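Local coordinates for SusD superfamily protein (Bacteroides thetaiotaomicron, PDB 3MCX) that is of unknown function but, as a zinc-binding member of the SusD family at the outer membrane, probably takes part in capturing glycans for uptake, at residues I199-A204 with A225-K230; L208-L213 with C352-S357; R405-R410 with L425-A430. All coordinates share one frame; numbering follows the deposited sequence. Where two conformers were deposited one is given.

Contact 1 of 3, residues I199-A204 with A225-K230; sequences INYWAA and ATDVIK
Tyr201 and Asp227 meet through a single short hydrogen bond: the phenol OH donates to Asp227 OD2 at 2.6 Å, and OD2 accepts through its syn lone pair, on the side of OD1. Asp227 OD2 lies at the edge of the ring, near its plane, while the carboxylate as a whole is turned 75° from it. Beside this bond the six-membered ring of Trp202 leans on helix 218-231 at Asp227 and Val228, with CZ3 3.7 Å from the backbone O of Asp227 and CE3 4.0 Å from CA of Val228. Val228 answers with its CG2 methyl, which sits 3.6 Å from the backbone O of Trp202. Its beta-branched, compact side chain suits a place where the helices come close, the CA atoms of Trp202 and Val228 being 5.8 Å apart.

Behind this first shell the aromatic pair steadies itself. Tyr201 CD1 lies 3.6 Å above one face of the Trp202 indole, offset toward its rim, while Trp202 NE1 is held by the backbone O of Gln192. With CG anti to the backbone N (chi1 174°), the tyrosine ring swings out toward helix 218-231. Asp227 is fixed in turn by Gln205 NE2 at OD2 and by Asn231 ND2 at OD1. Farther back, Asn200 is the N-cap of helix 201-214: its OD1 accepts from Ala203 N at 2.9 Å, while ND2 reaches Glu193 O and Tyr236 OH.

The contact thus pins the first turn of helix 201-214 to the next helix in the chain, 218-231, in a family grouped in the TPR clan, whose members are rich in packed helices. Three donors share the Asp227 carboxylate, two of them at OD2, an arrangement that would favour its ionised form.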
ATOM      1  N   ILE A 199     -15.293  -3.109   0.535  1.00  9.16           N
ATOM      2  CA  ILE A 199     -14.662  -4.027   1.469  1.00  9.00           C
ATOM      3  C   ILE A 199     -15.610  -5.122   1.915  1.00  7.29           C
ATOM      4  O   ILE A 199     -16.706  -4.830   2.395  1.00  7.16           O
ATOM      5  CB  ILE A 199     -14.173  -3.259   2.718  1.00  8.42           C
ATOM      6  CG1 ILE A 199     -13.064  -2.302   2.306  1.00  9.04           C
ATOM      7  CG2 ILE A 199     -13.691  -4.223   3.795  1.00  9.50           C
ATOM      8  CD1 ILE A 199     -12.793  -1.198   3.332  1.00 10.48           C
ATOM      9  N   ASN A 200     -15.200  -6.387   1.735  1.00  7.17           N
ATOM     10  CA  ASN A 200     -15.904  -7.540   2.275  1.00  6.61           C
ATOM     11  C   ASN A 200     -15.057  -8.256   3.342  1.00  6.36           C
ATOM     12  O   ASN A 200     -13.970  -7.789   3.698  1.00  6.78           O
ATOM     13  CB  ASN A 200     -16.352  -8.481   1.150  1.00  6.95           C
ATOM     14  CG  ASN A 200     -15.197  -9.249   0.503  1.00  7.16           C
ATOM     15  OD1 ASN A 200     -14.031  -9.085   0.886  1.00  8.42           O
ATOM     16  ND2 ASN A 200     -15.529 -10.079  -0.502  1.00  7.97           N
ATOM     17  N   TYR A 201     -15.575  -9.378   3.848  1.00  6.93           N
ATOM     18  CA  TYR A 201     -14.913 -10.121   4.919  1.00  6.99           C
ATOM     19  C   TYR A 201     -13.492 -10.528   4.508  1.00  6.61           C
ATOM     20  O   TYR A 201     -12.558 -10.430   5.313  1.00  7.63           O
ATOM     21  CB  TYR A 201     -15.772 -11.348   5.310  1.00  6.49           C
ATOM     22  CG  TYR A 201     -15.115 -12.272   6.298  1.00  7.14           C
ATOM     23  CD1 TYR A 201     -14.303 -13.313   5.879  1.00  7.79           C
ATOM     24  CD2 TYR A 201     -15.303 -12.088   7.673  1.00  8.27           C
ATOM     25  CE1 TYR A 201     -13.704 -14.162   6.812  1.00  5.01           C
ATOM     26  CE2 TYR A 201     -14.722 -12.929   8.597  1.00  8.42           C
ATOM     27  CZ  TYR A 201     -13.926 -13.949   8.164  1.00  7.97           C
ATOM     28  OH  TYR A 201     -13.354 -14.752   9.099  1.00  7.94           O
ATOM     29  N   TRP A 202     -13.369 -11.016   3.277  1.00  6.21           N
ATOM     30  CA  TRP A 202     -12.089 -11.523   2.761  1.00  6.31           C
ATOM     31  C   TRP A 202     -11.057 -10.409   2.677  1.00  7.35           C
ATOM     32  O   TRP A 202      -9.902 -10.614   3.068  1.00  6.97           O
ATOM     33  CB  TRP A 202     -12.300 -12.261   1.423  1.00  6.16           C
ATOM     34  CG  TRP A 202     -13.396 -13.251   1.573  1.00  6.61           C
ATOM     35  CD1 TRP A 202     -14.656 -13.169   1.054  1.00  7.16           C
ATOM     36  CD2 TRP A 202     -13.383 -14.407   2.416  1.00  6.81           C
ATOM     37  NE1 TRP A 202     -15.401 -14.220   1.478  1.00  7.95           N
ATOM     38  CE2 TRP A 202     -14.661 -14.986   2.343  1.00  6.62           C
ATOM     39  CE3 TRP A 202     -12.414 -15.012   3.226  1.00  6.31           C
ATOM     40  CZ2 TRP A 202     -15.005 -16.152   3.039  1.00  7.07           C
ATOM     41  CZ3 TRP A 202     -12.743 -16.165   3.903  1.00  7.99           C
ATOM     42  CH2 TRP A 202     -14.037 -16.716   3.825  1.00  7.33           C
ATOM     43  N   ALA A 203     -11.464  -9.238   2.190  1.00  6.74           N
ATOM     44  CA  ALA A 203     -10.589  -8.077   2.140  1.00  7.63           C
ATOM     45  C   ALA A 203     -10.124  -7.683   3.546  1.00  7.61           C
ATOM     46  O   ALA A 203      -8.963  -7.341   3.768  1.00  7.91           O
ATOM     47  CB  ALA A 203     -11.313  -6.886   1.500  1.00  8.63           C
ATOM     48  N   ALA A 204     -11.062  -7.652   4.480  1.00  7.90           N
ATOM     49  CA  ALA A 204     -10.734  -7.260   5.843  1.00  7.57           C
ATOM     50  C   ALA A 204      -9.757  -8.230   6.534  1.00  7.65           C
ATOM     51  O   ALA A 204      -8.818  -7.798   7.201  1.00  7.81           O
ATOM     52  CB  ALA A 204     -12.022  -7.060   6.699  1.00  7.55           C
ATOM     53  N   ALA A 225      -4.423 -14.657   7.311  1.00  7.12           N
ATOM     54  CA  ALA A 225      -4.075 -14.957   5.919  1.00  6.63           C
ATOM     55  C   ALA A 225      -4.622 -16.322   5.534  1.00  7.04           C
ATOM     56  O   ALA A 225      -5.203 -16.476   4.476  1.00  7.11           O
ATOM     57  CB  ALA A 225      -2.549 -14.890   5.702  1.00  7.17           C
ATOM     58  N   THR A 226      -4.456 -17.329   6.390  1.00  6.72           N
ATOM     59  CA  THR A 226      -4.936 -18.679   6.038  1.00  7.32           C
ATOM     60  C   THR A 226      -6.451 -18.794   6.026  1.00  7.17           C
ATOM     61  O   THR A 226      -7.001 -19.631   5.307  1.00  7.64           O
ATOM     62  CB  THR A 226      -4.289 -19.807   6.884  1.00  7.46           C
ATOM     63  OG1 THR A 226      -4.509 -19.580   8.275  1.00  8.90           O
ATOM     64  CG2 THR A 226      -2.787 -19.932   6.594  1.00  9.93           C
ATOM     65  N   ASP A 227      -7.143 -17.976   6.809  1.00  7.31           N
ATOM     66  CA  ASP A 227      -8.595 -17.908   6.685  1.00  7.32           C
ATOM     67  C   ASP A 227      -8.950 -17.554   5.238  1.00  6.32           C
ATOM     68  O   ASP A 227      -9.732 -18.282   4.610  1.00  6.26           O
ATOM     69  CB  ASP A 227      -9.159 -16.879   7.660  1.00  7.75           C
ATOM     70  CG  ASP A 227     -10.685 -16.841   7.716  1.00  8.57           C
ATOM     71  OD1 ASP A 227     -11.379 -17.735   7.210  1.00 10.20           O
ATOM     72  OD2 ASP A 227     -11.183 -15.879   8.322  1.00  9.16           O
ATOM     73  N   VAL A 228      -8.324 -16.515   4.692  1.00  6.17           N
ATOM     74  CA  VAL A 228      -8.596 -16.129   3.298  1.00  6.86           C
ATOM     75  C   VAL A 228      -8.229 -17.255   2.320  1.00  7.18           C
ATOM     76  O   VAL A 228      -9.007 -17.617   1.438  1.00  8.37           O
ATOM     77  CB  VAL A 228      -7.871 -14.834   2.918  1.00  6.90           C
ATOM     78  CG1 VAL A 228      -8.143 -14.492   1.420  1.00  6.98           C
ATOM     79  CG2 VAL A 228      -8.299 -13.685   3.878  1.00  7.40           C
ATOM     80  N   ILE A 229      -7.024 -17.807   2.478  1.00  7.62           N
ATOM     81  CA  ILE A 229      -6.497 -18.820   1.565  1.00  7.35           C
ATOM     82  C   ILE A 229      -7.369 -20.064   1.560  1.00  6.82           C
ATOM     83  O   ILE A 229      -7.735 -20.564   0.488  1.00  8.02           O
ATOM     84  CB  ILE A 229      -5.070 -19.187   1.957  1.00  6.69           C
ATOM     85  CG1 ILE A 229      -4.124 -18.021   1.706  1.00  7.84           C
ATOM     86  CG2 ILE A 229      -4.570 -20.466   1.177  1.00  6.38           C
ATOM     87  CD1 ILE A 229      -2.767 -18.176   2.414  1.00  8.25           C
ATOM     88  N   LYS A 230      -7.720 -20.551   2.751  1.00  7.21           N
ATOM     89  CA  LYS A 230      -8.415 -21.836   2.897  0.50  7.22           C
ATOM     90  C   LYS A 230      -9.926 -21.754   2.718  1.00  7.62           C
ATOM     91  O   LYS A 230     -10.549 -22.716   2.266  1.00  7.64           O
ATOM     92  CB  LYS A 230      -8.140 -22.449   4.280  0.50  7.45           C
ATOM     93  CG  LYS A 230      -6.709 -22.939   4.496  0.50  7.28           C
ATOM     94  CD  LYS A 230      -6.395 -23.125   5.985  0.50  6.91           C
ATOM     95  CE  LYS A 230      -4.993 -23.683   6.234  0.50  6.31           C
ATOM     96  NZ  LYS A 230      -4.728 -24.971   5.523  0.50  4.78           N
TER

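Contact 2 of 3, residues L208-L213 with C352-S357; sequences LSRVYL and CIIRLS
Arg210 spans the gap between helix 201-214 and strand 351-355 with one direct hydrogen bond. Its NH2 donates to the backbone O of Ile353 at 3.0 Å and 160°, the oxygen lying at the edge of the guanidinium and close to its plane, and the nitrogen approaching in the carbonyl plane. A water makes a second, indirect link: it accepts from Arg210 NH1 at 3.0 Å and donates to Ile353 O at 2.7 Å. Ile353 O is therefore gripped twice, by NH2 and by the water. Arginine suits the place because the backbones are well separated, 9.2 Å between the CA atoms of Arg210 and Ile354, and a long chain with several N-H groups can cross that distance.

The carbonyl is offered by an irregular strand. Ile353 and Ile354 both face Phe258 on strand 256-260 of the two-stranded antiparallel sheet, a classic beta bulge, and Ile353 has the helix-like backbone angles that such a bulge allows. Just beyond, Arg355 is the N-cap of helix 356-370.

The charged end has its strongest partner in that next helix, where Glu358 OE1 forms a salt bridge with Arg210 NH2; Glu419 makes a long, weak ion pair with NH1.

Van der Waals contact comes from Ile354, whose side chain meets the arginine from the opposite direction. CB lies 3.7 Å from Arg210 NH2, and CD1 lies 4.1 Å from Arg210 NE. The arginine chain leaves its helix extended and bends at chi3 (-67°), bringing the guanidinium over to the strand while the Ile354 side chain lies obliquely against it.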
ATOM      1  N   LEU A 208      -6.028  -7.383   7.700  1.00  6.88           N
ATOM      2  CA  LEU A 208      -5.548  -7.757   9.023  1.00  7.19           C
ATOM      3  C   LEU A 208      -4.252  -8.570   8.950  1.00  7.31           C
ATOM      4  O   LEU A 208      -3.379  -8.403   9.799  1.00  7.69           O
ATOM      5  CB  LEU A 208      -6.628  -8.506   9.812  1.00  7.01           C
ATOM      6  CG  LEU A 208      -7.617  -7.605  10.570  1.00  5.29           C
ATOM      7  CD1 LEU A 208      -8.887  -8.433  10.962  1.00  5.62           C
ATOM      8  CD2 LEU A 208      -6.944  -7.003  11.810  1.00  8.29           C
ATOM      9  N   SER A 209      -4.095  -9.427   7.942  1.00  7.57           N
ATOM     10  CA  SER A 209      -2.818 -10.160   7.811  1.00  7.15           C
ATOM     11  C   SER A 209      -1.650  -9.209   7.604  1.00  7.38           C
ATOM     12  O   SER A 209      -0.563  -9.431   8.162  1.00  7.79           O
ATOM     13  CB  SER A 209      -2.848 -11.277   6.753  1.00  6.68           C
ATOM     14  OG  SER A 209      -2.784 -10.782   5.427  1.00  7.25           O
ATOM     15  N   ARG A 210      -1.856  -8.149   6.824  1.00  6.96           N
ATOM     16  CA  ARG A 210      -0.848  -7.135   6.625  1.00  7.31           C
ATOM     17  C   ARG A 210      -0.558  -6.398   7.912  1.00  7.49           C
ATOM     18  O   ARG A 210       0.588  -6.155   8.237  1.00  7.78           O
ATOM     19  CB  ARG A 210      -1.327  -6.174   5.534  1.00  7.48           C
ATOM     20  CG  ARG A 210      -0.359  -5.018   5.242  1.00  7.35           C
ATOM     21  CD  ARG A 210      -0.959  -3.982   4.329  1.00  7.45           C
ATOM     22  NE  ARG A 210      -1.190  -4.463   2.976  1.00  8.15           N
ATOM     23  CZ  ARG A 210      -1.847  -3.781   2.037  1.00  8.77           C
ATOM     24  NH1 ARG A 210      -2.391  -2.613   2.311  1.00  9.26           N
ATOM     25  NH2 ARG A 210      -1.949  -4.269   0.817  1.00 10.15           N
ATOM     26  N   VAL A 211      -1.619  -5.971   8.607  1.00  7.40           N
ATOM     27  CA  VAL A 211      -1.437  -5.246   9.859  1.00  7.14           C
ATOM     28  C   VAL A 211      -0.665  -6.071  10.905  1.00  7.19           C
ATOM     29  O   VAL A 211       0.342  -5.615  11.479  1.00  7.69           O
ATOM     30  CB  VAL A 211      -2.808  -4.732  10.408  1.00  7.52           C
ATOM     31  CG1 VAL A 211      -2.670  -4.139  11.797  1.00  7.22           C
ATOM     32  CG2 VAL A 211      -3.425  -3.754   9.423  1.00  7.78           C
ATOM     33  N   TYR A 212      -1.154  -7.276  11.174  1.00  7.36           N
ATOM     34  CA  TYR A 212      -0.513  -8.148  12.165  1.00  7.13           C
ATOM     35  C   TYR A 212       0.942  -8.453  11.792  1.00  8.08           C
ATOM     36  O   TYR A 212       1.828  -8.489  12.647  1.00  7.89           O
ATOM     37  CB  TYR A 212      -1.304  -9.434  12.283  1.00  6.68           C
ATOM     38  CG  TYR A 212      -2.581  -9.383  13.101  1.00  7.65           C
ATOM     39  CD1 TYR A 212      -2.615  -8.810  14.373  1.00  7.88           C
ATOM     40  CD2 TYR A 212      -3.765  -9.957  12.605  1.00  8.92           C
ATOM     41  CE1 TYR A 212      -3.793  -8.818  15.137  1.00 10.43           C
ATOM     42  CE2 TYR A 212      -4.929  -9.975  13.368  1.00  8.42           C
ATOM     43  CZ  TYR A 212      -4.949  -9.398  14.616  1.00 10.52           C
ATOM     44  OH  TYR A 212      -6.116  -9.429  15.369  1.00  9.98           O
ATOM     45  N   LEU A 213       1.208  -8.693  10.516  1.00  7.51           N
ATOM     46  CA  LEU A 213       2.572  -9.016  10.071  1.00  7.91           C
ATOM     47  C   LEU A 213       3.519  -7.861  10.450  1.00  7.56           C
ATOM     48  O   LEU A 213       4.618  -8.087  10.948  1.00  7.72           O
ATOM     49  CB  LEU A 213       2.609  -9.293   8.546  1.00  7.87           C
ATOM     50  CG  LEU A 213       3.945  -9.763   7.961  1.00  8.78           C
ATOM     51  CD1 LEU A 213       4.508 -11.059   8.583  1.00 11.83           C
ATOM     52  CD2 LEU A 213       3.792  -9.884   6.438  1.00 11.34           C
ATOM     53  N   CYS A 352      -6.031  -1.398  -6.981  1.00  8.27           N
ATOM     54  CA  CYS A 352      -6.095  -2.600  -6.176  1.00  9.38           C
ATOM     55  C   CYS A 352      -5.365  -2.336  -4.870  1.00  9.28           C
ATOM     56  O   CYS A 352      -4.176  -1.937  -4.860  1.00 11.78           O
ATOM     57  CB  CYS A 352      -5.446  -3.757  -6.925  1.00  9.41           C
ATOM     58  SG  CYS A 352      -5.498  -5.291  -5.964  1.00 10.97           S
ATOM     59  N   ILE A 353      -6.104  -2.445  -3.765  1.00  8.13           N
ATOM     60  CA  ILE A 353      -5.583  -2.186  -2.437  1.00  8.64           C
ATOM     61  C   ILE A 353      -4.897  -3.411  -1.843  1.00  8.52           C
ATOM     62  O   ILE A 353      -3.847  -3.286  -1.227  1.00  8.92           O
ATOM     63  CB  ILE A 353      -6.716  -1.676  -1.507  1.00  8.35           C
ATOM     64  CG1 ILE A 353      -7.424  -0.459  -2.087  1.00  7.65           C
ATOM     65  CG2 ILE A 353      -6.175  -1.402  -0.059  1.00  8.05           C
ATOM     66  CD1 ILE A 353      -6.540   0.756  -2.337  1.00  8.58           C
ATOM     67  N   ILE A 354      -5.479  -4.597  -2.031  1.00  7.98           N
ATOM     68  CA  ILE A 354      -4.833  -5.835  -1.599  1.00  8.19           C
ATOM     69  C   ILE A 354      -5.329  -6.985  -2.472  1.00  8.47           C
ATOM     70  O   ILE A 354      -6.491  -7.033  -2.863  1.00  8.09           O
ATOM     71  CB  ILE A 354      -5.039  -6.095  -0.074  1.00  8.00           C
ATOM     72  CG1 ILE A 354      -4.228  -7.294   0.411  1.00  7.94           C
ATOM     73  CG2 ILE A 354      -6.515  -6.249   0.254  1.00  8.16           C
ATOM     74  CD1 ILE A 354      -3.955  -7.274   1.927  1.00  9.11           C
ATOM     75  N   ARG A 355      -4.420  -7.889  -2.809  1.00  8.20           N
ATOM     76  CA  ARG A 355      -4.753  -9.044  -3.625  1.00  8.22           C
ATOM     77  C   ARG A 355      -4.159 -10.344  -3.067  1.00  8.24           C
ATOM     78  O   ARG A 355      -3.313 -10.357  -2.170  1.00  7.53           O
ATOM     79  CB  ARG A 355      -4.350  -8.825  -5.078  1.00  9.21           C
ATOM     80  CG  ARG A 355      -2.891  -8.735  -5.327  1.00  9.73           C
ATOM     81  CD  ARG A 355      -2.628  -8.483  -6.812  1.00  8.45           C
ATOM     82  NE  ARG A 355      -1.208  -8.232  -7.091  1.00  8.27           N
ATOM     83  CZ  ARG A 355      -0.270  -9.132  -7.420  1.00  8.13           C
ATOM     84  NH1 ARG A 355      -0.565 -10.400  -7.695  1.00  8.35           N
ATOM     85  NH2 ARG A 355       0.980  -8.737  -7.557  1.00  7.81           N
ATOM     86  N   LEU A 356      -4.653 -11.443  -3.610  1.00  7.61           N
ATOM     87  CA  LEU A 356      -4.403 -12.743  -3.035  1.00  7.15           C
ATOM     88  C   LEU A 356      -2.905 -13.083  -2.964  1.00  7.41           C
ATOM     89  O   LEU A 356      -2.495 -13.748  -2.021  1.00  6.75           O
ATOM     90  CB  LEU A 356      -5.182 -13.795  -3.818  1.00  7.00           C
ATOM     91  CG  LEU A 356      -5.361 -15.173  -3.198  1.00  7.05           C
ATOM     92  CD1 LEU A 356      -6.049 -15.086  -1.814  1.00  6.81           C
ATOM     93  CD2 LEU A 356      -6.091 -16.135  -4.140  1.00  7.17           C
ATOM     94  N   SER A 357      -2.096 -12.709  -3.962  1.00  7.09           N
ATOM     95  CA  SER A 357      -0.661 -13.055  -3.891  1.00  7.24           C
ATOM     96  C   SER A 357      -0.025 -12.511  -2.599  1.00  7.37           C
ATOM     97  O   SER A 357       0.826 -13.195  -1.991  1.00  7.90           O
ATOM     98  CB  SER A 357       0.145 -12.529  -5.086  1.00  7.19           C
ATOM     99  OG  SER A 357      -0.081 -13.284  -6.262  1.00  8.52           O
TER
HETATM  100  O   HOH W   1      -2.756  -1.028  -0.154  1.00 11.17           O

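Contact 3 of 3, residues R405-R410 with L425-A430; sequences RILKER and LRNGLA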
ATOM      1  N   ARG A 405      14.685 -15.509   0.815  1.00  6.77           N
ATOM      2  CA  ARG A 405      13.963 -16.008  -0.361  1.00  7.12           C
ATOM      3  C   ARG A 405      12.523 -15.516  -0.453  1.00  6.97           C
ATOM      4  O   ARG A 405      12.040 -15.172  -1.542  1.00  7.07           O
ATOM      5  CB  ARG A 405      14.034 -17.512  -0.440  1.00  8.07           C
ATOM      6  CG  ARG A 405      13.518 -18.065  -1.774  1.00 10.19           C
ATOM      7  CD  ARG A 405      14.409 -17.616  -2.927  1.00 11.52           C
ATOM      8  NE  ARG A 405      13.939 -18.055  -4.237  1.00 11.84           N
ATOM      9  CZ  ARG A 405      12.988 -17.452  -4.952  1.00 12.35           C
ATOM     10  NH1 ARG A 405      12.285 -16.420  -4.461  1.00  9.87           N
ATOM     11  NH2 ARG A 405      12.673 -17.976  -6.142  1.00 12.87           N
ATOM     12  N   ILE A 406      11.835 -15.412   0.680  1.00  5.88           N
ATOM     13  CA  ILE A 406      10.503 -14.854   0.716  1.00  6.10           C
ATOM     14  C   ILE A 406      10.511 -13.369   0.333  1.00  6.59           C
ATOM     15  O   ILE A 406       9.690 -12.895  -0.469  1.00  6.61           O
ATOM     16  CB  ILE A 406       9.860 -14.998   2.113  1.00  6.48           C
ATOM     17  CG1 ILE A 406       9.696 -16.474   2.489  1.00  6.69           C
ATOM     18  CG2 ILE A 406       8.508 -14.293   2.133  1.00  7.63           C
ATOM     19  CD1 ILE A 406       9.297 -16.644   3.978  1.00  7.19           C
ATOM     20  N   LEU A 407      11.448 -12.630   0.920  1.00  6.74           N
ATOM     21  CA  LEU A 407      11.525 -11.195   0.676  1.00  6.90           C
ATOM     22  C   LEU A 407      11.878 -10.867  -0.780  1.00  6.51           C
ATOM     23  O   LEU A 407      11.333  -9.906  -1.329  1.00  6.62           O
ATOM     24  CB  LEU A 407      12.492 -10.543   1.692  1.00  6.28           C
ATOM     25  CG  LEU A 407      12.031 -10.660   3.157  1.00  7.21           C
ATOM     26  CD1 LEU A 407      13.007  -9.833   4.056  1.00  8.70           C
ATOM     27  CD2 LEU A 407      10.602 -10.181   3.402  1.00  8.72           C
ATOM     28  N   LYS A 408      12.783 -11.656  -1.380  1.00  6.88           N
ATOM     29  CA  LYS A 408      13.001 -11.569  -2.830  1.00  6.80           C
ATOM     30  C   LYS A 408      11.725 -11.797  -3.626  1.00  6.89           C
ATOM     31  O   LYS A 408      11.428 -11.035  -4.545  1.00  6.79           O
ATOM     32  CB  LYS A 408      14.057 -12.556  -3.305  1.00  7.05           C
ATOM     33  CG  LYS A 408      15.506 -12.184  -2.973  1.00  8.70           C
ATOM     34  CD  LYS A 408      16.482 -13.141  -3.650  1.00 11.55           C
ATOM     35  CE  LYS A 408      17.938 -12.727  -3.564  1.00 13.32           C
ATOM     36  NZ  LYS A 408      18.836 -13.615  -4.388  1.00 11.58           N
ATOM     37  N   GLU A 409      10.958 -12.822  -3.297  1.00  6.26           N
ATOM     38  CA  GLU A 409       9.729 -13.087  -4.029  1.00  6.90           C
ATOM     39  C   GLU A 409       8.741 -11.952  -3.877  1.00  7.46           C
ATOM     40  O   GLU A 409       8.063 -11.569  -4.854  1.00  7.21           O
ATOM     41  CB  GLU A 409       9.105 -14.409  -3.569  1.00  6.51           C
ATOM     42  CG  GLU A 409       8.116 -14.985  -4.571  1.00  7.62           C
ATOM     43  CD  GLU A 409       8.747 -15.322  -5.890  1.00  7.93           C
ATOM     44  OE1 GLU A 409       9.971 -15.556  -5.966  1.00  8.08           O
ATOM     45  OE2 GLU A 409       7.980 -15.382  -6.870  1.00  8.69           O
ATOM     46  N   ARG A 410       8.634 -11.384  -2.675  1.00  7.10           N
ATOM     47  CA  ARG A 410       7.755 -10.239  -2.464  1.00  7.30           C
ATOM     48  C   ARG A 410       8.149  -9.038  -3.301  1.00  7.44           C
ATOM     49  O   ARG A 410       7.289  -8.334  -3.841  1.00  7.30           O
ATOM     50  CB  ARG A 410       7.723  -9.818  -0.989  1.00  7.89           C
ATOM     51  CG  ARG A 410       7.048 -10.838  -0.039  1.00  8.23           C
ATOM     52  CD  ARG A 410       7.072 -10.359   1.432  1.00  8.54           C
ATOM     53  NE  ARG A 410       6.298  -9.138   1.567  1.00  9.37           N
ATOM     54  CZ  ARG A 410       4.996  -9.048   1.829  1.00 12.07           C
ATOM     55  NH1 ARG A 410       4.270 -10.110   2.156  1.00 15.14           N
ATOM     56  NH2 ARG A 410       4.452  -7.873   1.830  1.00 12.91           N
ATOM     57  N   LEU A 425      11.431  -2.771   6.834  1.00  6.88           N
ATOM     58  CA  LEU A 425      11.292  -2.190   8.171  1.00  6.92           C
ATOM     59  C   LEU A 425      10.979  -3.263   9.208  1.00  6.83           C
ATOM     60  O   LEU A 425      11.626  -3.323  10.267  1.00  7.35           O
ATOM     61  CB  LEU A 425      10.228  -1.112   8.176  1.00  7.45           C
ATOM     62  CG  LEU A 425      10.465   0.100   7.258  1.00  8.21           C
ATOM     63  CD1 LEU A 425       9.316   1.114   7.379  1.00  8.43           C
ATOM     64  CD2 LEU A 425      11.854   0.739   7.512  1.00  7.95           C
ATOM     65  N   ARG A 426       9.973  -4.094   8.932  1.00  6.84           N
ATOM     66  CA  ARG A 426       9.564  -5.072   9.959  1.00  6.71           C
ATOM     67  C   ARG A 426      10.569  -6.177  10.202  1.00  6.82           C
ATOM     68  O   ARG A 426      10.522  -6.872  11.215  1.00  7.67           O
ATOM     69  CB  ARG A 426       8.205  -5.698   9.645  1.00  7.29           C
ATOM     70  CG  ARG A 426       8.175  -6.592   8.440  1.00  7.36           C
ATOM     71  CD  ARG A 426       6.824  -7.296   8.304  1.00  8.27           C
ATOM     72  NE  ARG A 426       6.792  -7.966   7.006  1.00  7.11           N
ATOM     73  CZ  ARG A 426       6.409  -7.378   5.870  1.00  8.56           C
ATOM     74  NH1 ARG A 426       5.961  -6.134   5.835  1.00  9.00           N
ATOM     75  NH2 ARG A 426       6.462  -8.073   4.740  1.00  9.40           N
ATOM     76  N   ASN A 427      11.517  -6.323   9.272  1.00  6.70           N
ATOM     77  CA  ASN A 427      12.593  -7.266   9.407  1.00  6.28           C
ATOM     78  C   ASN A 427      13.923  -6.666   9.858  1.00  6.20           C
ATOM     79  O   ASN A 427      14.937  -7.357   9.931  1.00  6.49           O
ATOM     80  CB  ASN A 427      12.723  -8.082   8.118  1.00  5.77           C
ATOM     81  CG  ASN A 427      11.575  -9.054   7.966  1.00  6.30           C
ATOM     82  OD1 ASN A 427      11.443  -9.958   8.814  1.00  6.27           O
ATOM     83  ND2 ASN A 427      10.706  -8.850   6.984  1.00  5.85           N
ATOM     84  N   GLY A 428      13.917  -5.377  10.209  1.00  6.52           N
ATOM     85  CA  GLY A 428      15.119  -4.694  10.683  1.00  7.14           C
ATOM     86  C   GLY A 428      16.232  -4.563   9.660  1.00  6.84           C
ATOM     87  O   GLY A 428      17.416  -4.489  10.009  1.00  8.42           O
ATOM     88  N   LEU A 429      15.850  -4.540   8.395  1.00  7.52           N
ATOM     89  CA  LEU A 429      16.821  -4.608   7.309  1.00  7.47           C
ATOM     90  C   LEU A 429      17.121  -3.227   6.769  1.00  7.06           C
ATOM     91  O   LEU A 429      16.200  -2.427   6.573  1.00  8.93           O
ATOM     92  CB  LEU A 429      16.259  -5.434   6.151  1.00  6.80           C
ATOM     93  CG  LEU A 429      15.989  -6.884   6.509  1.00  7.24           C
ATOM     94  CD1 LEU A 429      15.369  -7.589   5.278  1.00  7.93           C
ATOM     95  CD2 LEU A 429      17.232  -7.653   7.009  1.00  8.02           C
ATOM     96  N   ALA A 430      18.386  -2.957   6.527  1.00  6.66           N
ATOM     97  CA  ALA A 430      18.807  -1.735   5.835  1.00  6.82           C
ATOM     98  C   ALA A 430      18.406  -1.785   4.375  1.00  7.27           C
ATOM     99  O   ALA A 430      18.543  -2.821   3.709  1.00  6.90           O
ATOM    100  CB  ALA A 430      20.321  -1.528   5.938  1.00  8.09           C
TER
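Two arginines meet at close range, with Arg426 NH2 set over one face of the Arg410 guanidinium, 3.2 Å above its plane and offset toward the rim. Residues 425-430 include the end of helix 420-426, closed by a Schellman motif: Gly428, its C-prime residue, adopts the positive phi (65°) that glycine accepts readily, with Gly428 N bonded back to Leu425 O and Leu429 N to Tyr424 O.

The guanidinium planes are 84° apart, so Arg426 presents its edge to that face, and its NH2 is 3.4 Å from Arg410 NE. Both are donors, and no hydrogen bond joins them. Shared acids probably offset the two charges: Asp423 OD1 bridges to Arg426 NH2 and OD2 to Arg410 NE, while Glu365 OE2 bridges to Arg426 NE. Arg410 NH1 bonds to Asn362 OD1.

Asn427, just before the turn, and Leu429, just after it, both point toward helix 403-414. Asn427 ND2, held by Asp423 O and Glu365 OE2, also lies 3.8 Å from Leu407 CD2. Leucine's forked end suits reaching a like partner: Leu407 and Leu429 meet tip to tip, their CD1 methyls a tight 3.5 Å apart.

In the fold
Contacts 1 and 2 share helix 201-214, whose first turn meets helix 218-231 and whose later turns meet the bulged strand 351-355; their centres are 9 Å apart. They touch where Ala225 N lies 3.8 Å from Ser209 CB and Val228 CG1 lies 3.9 Å from Leu356 CD1. Contact 3 follows later in the chain, yet meets contact 2 through Leu213 CG, 3.5 Å from Arg426 NE, whereas contacts 1 and 3 come no nearer than about 9 Å between nearest atoms. Helix 356-370 has neighbours in all three: it packs on Ala225 and carries acids that pair with arginines of contacts 2 and 3. All lie away from the annotated zinc sites, a bound zinc ion being about 14 Å from the Val228 side chain.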